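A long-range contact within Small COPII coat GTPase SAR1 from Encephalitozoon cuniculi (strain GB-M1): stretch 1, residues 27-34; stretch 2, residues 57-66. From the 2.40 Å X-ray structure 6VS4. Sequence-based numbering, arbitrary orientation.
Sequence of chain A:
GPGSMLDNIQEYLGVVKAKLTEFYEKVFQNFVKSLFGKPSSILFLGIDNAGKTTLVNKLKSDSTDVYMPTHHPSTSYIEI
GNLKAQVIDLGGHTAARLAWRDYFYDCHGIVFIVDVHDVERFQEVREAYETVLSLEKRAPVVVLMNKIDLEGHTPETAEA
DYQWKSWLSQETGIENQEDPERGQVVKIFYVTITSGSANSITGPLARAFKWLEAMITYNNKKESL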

# COMPACT_ATOMS: atom_id res chain seq x y z
N VAL A 27 -8.86 -6.86 8.99
CA VAL A 27 -8.46 -6.87 10.39
C VAL A 27 -9.68 -6.83 11.30
O VAL A 27 -9.74 -7.54 12.32
CB VAL A 27 -7.51 -5.69 10.68
CG1 VAL A 27 -7.27 -5.55 12.17
CG2 VAL A 27 -6.19 -5.90 9.96
N PHE A 28 -10.68 -6.03 10.94
CA PHE A 28 -11.91 -6.00 11.73
C PHE A 28 -12.60 -7.36 11.72
O PHE A 28 -12.97 -7.87 12.78
CB PHE A 28 -12.84 -4.91 11.19
CG PHE A 28 -14.18 -4.85 11.86
CD1 PHE A 28 -14.32 -4.32 13.13
CD2 PHE A 28 -15.32 -5.31 11.21
CE1 PHE A 28 -15.56 -4.25 13.75
CE2 PHE A 28 -16.56 -5.24 11.82
CZ PHE A 28 -16.68 -4.72 13.09
N GLN A 29 -12.72 -7.97 10.54
CA GLN A 29 -13.35 -9.28 10.45
C GLN A 29 -12.61 -10.32 11.28
O GLN A 29 -13.23 -11.17 11.93
CB GLN A 29 -13.42 -9.72 8.98
CG GLN A 29 -14.47 -8.96 8.17
CD GLN A 29 -14.17 -8.98 6.69
OE1 GLN A 29 -13.57 -9.92 6.18
NE2 GLN A 29 -14.61 -7.94 5.98
N ASN A 30 -11.27 -10.28 11.26
CA ASN A 30 -10.48 -11.21 12.07
C ASN A 30 -10.66 -10.94 13.55
O ASN A 30 -10.82 -11.87 14.35
CB ASN A 30 -9.01 -11.06 11.72
CG ASN A 30 -8.62 -11.82 10.48
OD1 ASN A 30 -9.47 -12.23 9.70
ND2 ASN A 30 -7.31 -12.01 10.30
N PHE A 31 -10.63 -9.67 13.95
CA PHE A 31 -10.75 -9.33 15.36
C PHE A 31 -12.08 -9.81 15.93
O PHE A 31 -12.12 -10.39 17.02
CB PHE A 31 -10.59 -7.82 15.54
CG PHE A 31 -11.14 -7.30 16.84
CD1 PHE A 31 -10.33 -7.27 17.97
CD2 PHE A 31 -12.44 -6.85 16.93
CE1 PHE A 31 -10.83 -6.79 19.17
CE2 PHE A 31 -12.94 -6.38 18.13
CZ PHE A 31 -12.13 -6.34 19.25
N VAL A 32 -13.16 -9.59 15.19
CA VAL A 32 -14.48 -9.97 15.69
C VAL A 32 -14.63 -11.48 15.71
O VAL A 32 -15.12 -12.06 16.69
CB VAL A 32 -15.56 -9.30 14.83
CG1 VAL A 32 -16.90 -10.01 14.98
CG2 VAL A 32 -15.67 -7.83 15.20
N LYS A 33 -14.18 -12.15 14.65
CA LYS A 33 -14.25 -13.61 14.59
C LYS A 33 -13.48 -14.25 15.75
O LYS A 33 -13.85 -15.33 16.22
CB LYS A 33 -13.72 -14.08 13.24
CG LYS A 33 -13.75 -15.58 13.01
CD LYS A 33 -14.42 -15.93 11.68
CE LYS A 33 -13.79 -15.16 10.52
NZ LYS A 33 -14.56 -15.36 9.26
N SER A 34 -12.41 -13.60 16.21
CA SER A 34 -11.59 -14.14 17.30
C SER A 34 -12.15 -13.83 18.68
O SER A 34 -11.62 -14.35 19.67
CB SER A 34 -10.17 -13.59 17.21
OG SER A 34 -10.12 -12.29 17.76
N ASN A 57 -23.23 -8.19 7.31
CA ASN A 57 -22.41 -8.21 6.11
C ASN A 57 -21.03 -7.62 6.37
O ASN A 57 -20.05 -8.02 5.74
CB ASN A 57 -23.10 -7.47 4.97
CG ASN A 57 -24.28 -8.23 4.41
OD1 ASN A 57 -24.44 -9.42 4.68
ND2 ASN A 57 -25.12 -7.55 3.63
N LYS A 58 -20.94 -6.68 7.31
CA LYS A 58 -19.65 -6.09 7.65
C LYS A 58 -18.76 -7.09 8.40
O LYS A 58 -17.54 -7.07 8.23
CB LYS A 58 -19.87 -4.83 8.49
CG LYS A 58 -18.69 -3.90 8.57
CD LYS A 58 -19.04 -2.61 9.30
CE LYS A 58 -18.14 -1.47 8.83
NZ LYS A 58 -18.48 -1.06 7.42
N LEU A 59 -19.36 -7.99 9.18
CA LEU A 59 -18.60 -8.92 10.00
C LEU A 59 -18.15 -10.14 9.23
O LEU A 59 -17.12 -10.74 9.57
CB LEU A 59 -19.43 -9.36 11.20
CG LEU A 59 -19.94 -8.26 12.13
CD1 LEU A 59 -20.97 -8.81 13.09
CD2 LEU A 59 -18.78 -7.64 12.88
N LYS A 60 -18.88 -10.54 8.20
CA LYS A 60 -18.64 -11.82 7.55
C LYS A 60 -17.49 -11.73 6.55
O LYS A 60 -17.17 -10.67 6.02
CB LYS A 60 -19.92 -12.29 6.84
CG LYS A 60 -20.19 -11.62 5.51
CD LYS A 60 -21.53 -12.03 4.94
CE LYS A 60 -21.58 -11.79 3.44
NZ LYS A 60 -21.14 -13.01 2.68
N SER A 61 -16.84 -12.87 6.33
CA SER A 61 -15.86 -13.03 5.26
C SER A 61 -16.59 -13.64 4.07
O SER A 61 -17.07 -14.78 4.14
CB SER A 61 -14.70 -13.92 5.70
OG SER A 61 -13.80 -13.24 6.56
N ASP A 62 -16.67 -12.89 2.97
CA ASP A 62 -17.43 -13.33 1.81
C ASP A 62 -16.93 -14.66 1.26
O ASP A 62 -17.66 -15.33 0.52
CB ASP A 62 -17.40 -12.25 0.73
CG ASP A 62 -17.77 -10.88 1.26
OD1 ASP A 62 -16.86 -10.16 1.72
OD2 ASP A 62 -18.97 -10.53 1.25
N SER A 63 -15.72 -15.07 1.63
CA SER A 63 -15.14 -16.31 1.12
C SER A 63 -15.65 -17.53 1.88
O SER A 63 -15.97 -18.56 1.27
CB SER A 63 -13.61 -16.24 1.18
OG SER A 63 -13.18 -15.66 2.40
N THR A 64 -15.70 -17.45 3.21
CA THR A 64 -15.97 -18.62 4.03
C THR A 64 -17.36 -18.67 4.66
O THR A 64 -17.82 -19.76 5.01
CB THR A 64 -14.92 -18.73 5.16
OG1 THR A 64 -15.02 -17.60 6.03
CG2 THR A 64 -13.52 -18.75 4.56
N ASP A 65 -18.03 -17.53 4.82
CA ASP A 65 -19.29 -17.47 5.56
C ASP A 65 -20.47 -17.34 4.60
O ASP A 65 -20.47 -16.48 3.71
CB ASP A 65 -19.26 -16.31 6.55
CG ASP A 65 -17.97 -16.29 7.35
OD1 ASP A 65 -17.51 -17.37 7.78
OD2 ASP A 65 -17.41 -15.19 7.54
N VAL A 66 -21.49 -18.17 4.80
CA VAL A 66 -22.61 -18.30 3.87
C VAL A 66 -23.92 -18.19 4.65
O VAL A 66 -24.13 -18.91 5.63
CB VAL A 66 -22.53 -19.64 3.11
CG1 VAL A 66 -23.75 -19.83 2.22
CG2 VAL A 66 -21.26 -19.70 2.29
O HOH W 1 -15.94 -5.24 6.67

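The contact packs one side of a helix in stretch 1 against the end of a second helix and the loop that follows it, combining a small apolar cluster with a polar margin built around one salt bridge; together the two stretches bury 404 Å².

Leu59, in the last turn of its helix, is the apolar centre. Its CA-to-CB bond points away from stretch 1, yet the branched end of the side chain comes back within reach: CD2 of Leu59 lies 3.4 Å from CE2 of Phe28 and 3.7 Å from CG1 of Val32. Phe28 and Val32, one helical turn apart, both direct CA-to-CB toward stretch 2, so a single methyl group can meet both. The Phe28 ring, met obliquely by Leu59, also reaches the aliphatic part of Lys58, with CE2 of Phe28 4.1 Å from CG of Lys58. All three apolar residues are buried, as suits side chains with no polar group to satisfy.

Gln29 runs alongside the backbone where the second helix ends. The CA atoms of Gln29 and Leu59 are 5.3 Å apart, close enough for CG of Gln29 to lie 3.5 Å from O of Leu59. The amide serves in two ways: OE1 of Gln29 accepts a weak hydrogen bond from OG of Ser61 (3.3 Å), while NE2 of Gln29 donates to a water (3.1 Å) that in turn donates to O of Lys58 (2.9 Å).

One turn further along, the long side chain of Lys33 carries its ammonium group to the loop, where NZ of Lys33 forms a salt bridge with OD2 of Asp65 (3.3 Å). The same carboxylate oxygen, OD2 of Asp65, accepts a hydrogen bond from N of Ser61 (2.7 Å), and N of Asp65 bonds back to O of Ser61 (3.0 Å). The acid thus links the fold of its own loop to the neighbouring helix.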